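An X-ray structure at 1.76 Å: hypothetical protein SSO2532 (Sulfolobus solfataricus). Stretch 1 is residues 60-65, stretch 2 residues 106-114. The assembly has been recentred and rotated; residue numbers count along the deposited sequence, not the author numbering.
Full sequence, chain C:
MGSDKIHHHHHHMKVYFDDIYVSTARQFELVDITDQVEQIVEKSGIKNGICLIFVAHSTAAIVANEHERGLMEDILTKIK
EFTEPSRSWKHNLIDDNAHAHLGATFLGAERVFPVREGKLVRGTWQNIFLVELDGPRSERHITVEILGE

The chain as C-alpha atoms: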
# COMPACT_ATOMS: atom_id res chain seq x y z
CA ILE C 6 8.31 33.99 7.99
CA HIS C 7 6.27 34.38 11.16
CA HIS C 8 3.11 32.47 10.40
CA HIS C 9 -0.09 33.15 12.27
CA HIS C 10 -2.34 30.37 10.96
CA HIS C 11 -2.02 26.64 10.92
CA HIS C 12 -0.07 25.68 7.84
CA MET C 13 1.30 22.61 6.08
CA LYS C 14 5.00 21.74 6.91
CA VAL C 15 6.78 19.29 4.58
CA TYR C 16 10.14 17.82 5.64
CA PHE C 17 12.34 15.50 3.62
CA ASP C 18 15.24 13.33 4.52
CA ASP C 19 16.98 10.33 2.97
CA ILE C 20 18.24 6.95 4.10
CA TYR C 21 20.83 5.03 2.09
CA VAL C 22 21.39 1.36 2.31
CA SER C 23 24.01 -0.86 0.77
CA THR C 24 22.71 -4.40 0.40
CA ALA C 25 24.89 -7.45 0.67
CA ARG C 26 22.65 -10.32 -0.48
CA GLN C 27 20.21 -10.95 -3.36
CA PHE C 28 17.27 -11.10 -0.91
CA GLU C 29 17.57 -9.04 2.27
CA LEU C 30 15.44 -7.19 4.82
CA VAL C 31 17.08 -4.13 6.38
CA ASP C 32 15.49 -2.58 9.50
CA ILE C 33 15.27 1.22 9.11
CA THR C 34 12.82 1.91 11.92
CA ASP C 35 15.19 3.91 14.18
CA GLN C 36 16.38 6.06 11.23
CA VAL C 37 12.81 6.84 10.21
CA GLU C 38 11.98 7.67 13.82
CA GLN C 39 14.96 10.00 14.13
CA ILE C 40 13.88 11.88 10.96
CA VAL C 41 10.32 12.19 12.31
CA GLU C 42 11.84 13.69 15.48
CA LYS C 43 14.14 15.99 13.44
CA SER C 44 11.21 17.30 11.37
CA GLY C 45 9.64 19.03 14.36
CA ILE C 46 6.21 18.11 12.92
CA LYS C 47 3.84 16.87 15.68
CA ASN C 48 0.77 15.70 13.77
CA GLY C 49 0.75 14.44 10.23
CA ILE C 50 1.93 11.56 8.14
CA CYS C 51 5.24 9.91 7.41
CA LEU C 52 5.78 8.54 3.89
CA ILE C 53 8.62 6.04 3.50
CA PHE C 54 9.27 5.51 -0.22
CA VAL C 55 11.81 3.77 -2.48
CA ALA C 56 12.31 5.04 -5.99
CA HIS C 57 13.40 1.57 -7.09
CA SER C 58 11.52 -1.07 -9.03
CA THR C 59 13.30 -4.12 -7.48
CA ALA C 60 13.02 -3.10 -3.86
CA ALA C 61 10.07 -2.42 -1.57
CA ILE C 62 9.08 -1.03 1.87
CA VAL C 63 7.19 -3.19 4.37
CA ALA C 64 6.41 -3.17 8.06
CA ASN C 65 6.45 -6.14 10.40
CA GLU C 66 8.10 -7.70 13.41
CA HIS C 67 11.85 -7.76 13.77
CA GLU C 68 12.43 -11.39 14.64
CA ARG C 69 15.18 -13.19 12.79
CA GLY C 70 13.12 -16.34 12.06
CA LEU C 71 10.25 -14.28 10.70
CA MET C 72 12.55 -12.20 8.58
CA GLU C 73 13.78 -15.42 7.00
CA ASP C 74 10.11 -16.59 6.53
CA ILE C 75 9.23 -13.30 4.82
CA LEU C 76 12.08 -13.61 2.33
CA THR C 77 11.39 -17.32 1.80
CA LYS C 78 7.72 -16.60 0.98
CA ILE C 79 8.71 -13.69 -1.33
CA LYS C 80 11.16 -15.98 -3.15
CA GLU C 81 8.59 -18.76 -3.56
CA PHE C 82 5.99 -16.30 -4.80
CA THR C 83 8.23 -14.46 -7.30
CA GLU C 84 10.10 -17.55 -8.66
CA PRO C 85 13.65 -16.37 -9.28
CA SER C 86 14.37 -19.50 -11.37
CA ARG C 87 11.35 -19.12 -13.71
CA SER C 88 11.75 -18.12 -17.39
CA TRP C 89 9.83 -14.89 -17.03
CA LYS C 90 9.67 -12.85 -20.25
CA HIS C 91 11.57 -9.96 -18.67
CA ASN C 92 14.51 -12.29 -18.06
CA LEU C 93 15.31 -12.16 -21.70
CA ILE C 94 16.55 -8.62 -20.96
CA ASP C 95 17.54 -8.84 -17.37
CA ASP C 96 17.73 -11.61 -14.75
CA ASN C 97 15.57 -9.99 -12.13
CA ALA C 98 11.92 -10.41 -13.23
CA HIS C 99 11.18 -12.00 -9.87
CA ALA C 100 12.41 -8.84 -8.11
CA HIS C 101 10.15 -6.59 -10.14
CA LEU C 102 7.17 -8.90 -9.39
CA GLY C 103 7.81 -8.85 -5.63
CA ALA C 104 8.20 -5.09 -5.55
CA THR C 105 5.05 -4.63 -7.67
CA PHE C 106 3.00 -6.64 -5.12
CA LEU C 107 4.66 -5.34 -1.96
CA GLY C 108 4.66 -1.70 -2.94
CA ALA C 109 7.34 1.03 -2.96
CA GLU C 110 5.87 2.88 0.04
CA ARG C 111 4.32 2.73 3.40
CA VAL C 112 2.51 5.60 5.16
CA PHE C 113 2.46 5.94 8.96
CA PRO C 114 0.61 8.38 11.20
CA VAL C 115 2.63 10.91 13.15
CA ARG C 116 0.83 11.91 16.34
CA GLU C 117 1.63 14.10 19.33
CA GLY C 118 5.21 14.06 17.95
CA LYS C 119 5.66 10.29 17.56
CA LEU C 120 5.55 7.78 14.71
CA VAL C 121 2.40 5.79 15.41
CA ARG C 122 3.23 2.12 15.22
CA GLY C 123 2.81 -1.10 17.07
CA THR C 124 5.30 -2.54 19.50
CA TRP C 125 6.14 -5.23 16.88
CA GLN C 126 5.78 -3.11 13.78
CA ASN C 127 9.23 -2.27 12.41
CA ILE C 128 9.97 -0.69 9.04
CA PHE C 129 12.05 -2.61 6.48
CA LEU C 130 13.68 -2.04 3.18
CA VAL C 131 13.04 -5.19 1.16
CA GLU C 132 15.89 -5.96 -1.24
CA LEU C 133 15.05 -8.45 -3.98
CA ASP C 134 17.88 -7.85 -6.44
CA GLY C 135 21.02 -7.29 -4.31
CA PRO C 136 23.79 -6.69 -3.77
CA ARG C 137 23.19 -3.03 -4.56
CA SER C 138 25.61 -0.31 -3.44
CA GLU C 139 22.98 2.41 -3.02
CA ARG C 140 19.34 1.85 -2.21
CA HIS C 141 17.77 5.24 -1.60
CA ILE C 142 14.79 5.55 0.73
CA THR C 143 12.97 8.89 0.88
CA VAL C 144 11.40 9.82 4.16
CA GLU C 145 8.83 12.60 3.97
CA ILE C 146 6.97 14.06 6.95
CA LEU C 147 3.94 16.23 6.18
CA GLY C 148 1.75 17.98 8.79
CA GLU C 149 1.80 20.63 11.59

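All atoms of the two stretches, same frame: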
# COMPACT_ATOMS: atom_id res chain seq x y z
N ALA C 60 13.09 -3.15 -5.28
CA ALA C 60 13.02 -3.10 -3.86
C ALA C 60 11.65 -2.60 -3.40
O ALA C 60 10.84 -2.07 -4.20
CB ALA C 60 14.14 -2.22 -3.29
N ALA C 61 11.36 -2.81 -2.12
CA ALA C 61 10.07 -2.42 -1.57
C ALA C 61 10.23 -1.95 -0.13
O ALA C 61 11.31 -2.06 0.46
CB ALA C 61 9.05 -3.58 -1.64
N ILE C 62 9.13 -1.44 0.44
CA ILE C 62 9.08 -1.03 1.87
C ILE C 62 7.96 -1.79 2.50
O ILE C 62 6.87 -1.80 1.94
CB ILE C 62 8.82 0.47 2.02
CG1 ILE C 62 10.02 1.31 1.46
CG2 ILE C 62 8.58 0.85 3.48
CD1 ILE C 62 11.39 1.11 2.26
N VAL C 63 8.24 -2.49 3.62
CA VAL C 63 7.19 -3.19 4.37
C VAL C 63 7.29 -2.88 5.84
O VAL C 63 8.27 -2.31 6.30
CB VAL C 63 7.17 -4.75 4.15
CG1 VAL C 63 6.94 -5.06 2.71
CG2 VAL C 63 8.44 -5.41 4.70
N ALA C 64 6.31 -3.31 6.62
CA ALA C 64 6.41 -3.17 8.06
C ALA C 64 5.95 -4.44 8.77
O ALA C 64 4.90 -5.04 8.44
CB ALA C 64 5.63 -1.96 8.51
N ASN C 65 6.82 -4.97 9.62
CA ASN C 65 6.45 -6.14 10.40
C ASN C 65 7.41 -6.32 11.55
O ASN C 65 8.15 -5.40 11.87
CB ASN C 65 6.29 -7.38 9.55
CG ASN C 65 5.13 -8.15 9.99
OD1 ASN C 65 5.28 -9.06 10.82
ND2 ASN C 65 3.90 -7.73 9.54
N PHE C 106 3.97 -6.19 -6.13
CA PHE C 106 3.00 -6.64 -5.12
C PHE C 106 3.17 -5.96 -3.79
O PHE C 106 2.19 -5.59 -3.18
CB PHE C 106 3.04 -8.14 -4.93
CG PHE C 106 2.17 -8.88 -5.91
CD1 PHE C 106 2.57 -9.04 -7.23
CD2 PHE C 106 0.93 -9.38 -5.50
CE1 PHE C 106 1.74 -9.71 -8.14
CE2 PHE C 106 0.13 -10.06 -6.39
CZ PHE C 106 0.55 -10.22 -7.72
N LEU C 107 4.42 -5.79 -3.34
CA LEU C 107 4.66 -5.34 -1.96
C LEU C 107 4.40 -3.86 -1.86
O LEU C 107 3.97 -3.39 -0.82
CB LEU C 107 6.07 -5.64 -1.56
CG LEU C 107 6.31 -7.15 -1.32
CD1 LEU C 107 7.77 -7.52 -1.17
CD2 LEU C 107 5.47 -7.61 -0.12
N GLY C 108 4.78 -3.15 -2.89
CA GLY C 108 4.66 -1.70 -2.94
C GLY C 108 5.98 -0.98 -2.59
O GLY C 108 6.76 -1.41 -1.73
N ALA C 109 6.17 0.18 -3.21
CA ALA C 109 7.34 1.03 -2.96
C ALA C 109 7.26 1.85 -1.70
O ALA C 109 8.28 2.48 -1.32
CB ALA C 109 7.47 1.99 -4.09
N GLU C 110 6.07 1.93 -1.09
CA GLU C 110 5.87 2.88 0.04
C GLU C 110 5.02 2.36 1.14
O GLU C 110 4.18 1.48 0.91
CB GLU C 110 5.30 4.20 -0.43
CG GLU C 110 3.78 4.34 -0.55
CD GLU C 110 3.21 3.88 -1.91
OE1 GLU C 110 3.98 3.80 -2.89
OE2 GLU C 110 1.98 3.63 -1.98
N ARG C 111 5.24 2.90 2.34
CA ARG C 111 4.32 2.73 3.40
C ARG C 111 4.09 4.11 4.03
O ARG C 111 4.94 4.98 3.98
CB ARG C 111 4.86 1.73 4.42
CG ARG C 111 4.86 0.29 4.02
CD ARG C 111 3.46 -0.25 3.71
NE ARG C 111 3.54 -1.67 3.41
CZ ARG C 111 3.72 -2.21 2.22
NH1 ARG C 111 3.83 -1.46 1.14
NH2 ARG C 111 3.76 -3.54 2.11
N VAL C 112 2.91 4.30 4.55
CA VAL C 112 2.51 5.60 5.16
C VAL C 112 2.12 5.34 6.61
O VAL C 112 1.33 4.40 6.90
CB VAL C 112 1.37 6.25 4.43
CG1 VAL C 112 0.98 7.57 5.08
CG2 VAL C 112 1.75 6.44 2.97
N PHE C 113 2.73 6.08 7.53
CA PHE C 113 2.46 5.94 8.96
C PHE C 113 1.85 7.26 9.50
O PHE C 113 2.15 8.34 8.98
CB PHE C 113 3.73 5.65 9.76
CG PHE C 113 4.21 4.24 9.69
CD1 PHE C 113 4.77 3.77 8.54
CD2 PHE C 113 4.09 3.40 10.79
CE1 PHE C 113 5.19 2.46 8.45
CE2 PHE C 113 4.51 2.09 10.72
CZ PHE C 113 5.08 1.63 9.55
N PRO C 114 1.01 7.16 10.55
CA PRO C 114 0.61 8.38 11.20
C PRO C 114 1.75 8.90 12.05
O PRO C 114 2.59 8.13 12.50
CB PRO C 114 -0.56 7.97 12.12
CG PRO C 114 -0.88 6.57 11.76
CD PRO C 114 0.40 6.00 11.21
O HOH W 1 3.80 -4.22 5.13

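Packing of strand 60-65 against the helix end, turn and strand of residues 106-114 in SSO2532. The two strands run in broadly the same direction, their axes 35° apart and 5.9 Å at closest approach, and the closest pair of CA atoms is Ala61 CA and Ala109 CA, 4.6 Å apart. A single direct hydrogen bond crosses the contact: Ile62 N donates to Gly108 O over 3.2 Å at a nearly straight 166°. It ties the strand to the turn just beyond the helix, and the rest of the fit is mainly a matter of shape.

Gly108 is the first residue to leave the helical conformation, with phi 99° and psi 148°. A side chain here would be jammed against the carbonyl oxygen of Leu107, and an ideal CB would also lie 3.1 Å from Arg111 NH1. The bare backbone leaves that space to the guanidinium. Next to the hydrogen bond, the small methyl of Ala61 fits into the bend between helix and turn, its CB 3.6 Å from Leu107 CB and 3.2 Å from Gly108 O.

Ile62 is a larger bump. Its CB points toward the second stretch, passing 4.3 Å from Glu110 CA, but with both chi angles near -65° the end of the side chain leads away. On its way CG1 comes within 3.5 Å of Ala109 O, while the other branch, CG2, rests 3.8 Å from Arg111 CG.

Arg111 reaches back along its own stretch. NH1 and NH2 both donate to Leu107 O (2.8 and 2.9 Å), and NH1 also donates to Glu110 O at 3.0 Å, so the guanidinium braces the turn from within. One of its faces is covered by Ile62 O and Val63 CA. Ile62 O lies only 3.2 Å from Arg111 NH1, but the angle is too poor for a hydrogen bond, as suits an oxygen placed over the face of the group. Val63 CG1 lies against two neighbours, 3.6 Å from Arg111 NH2 and 4.1 Å from Leu107 CD2; its methyl thus touches both the charged group and the leucine tip.

A water fills the gap farther along, accepting from Ala64 N and from Arg111 NE, each 3.1 Å from its oxygen, and so links the strands where no direct bond does. Beyond it, the CA-to-CB bond of Phe113 points sideways, but the ring swings nearer and meets Ala64 with its edge: Ala64 CB lies 3.8 Å from Phe113 CZ, near the ring plane.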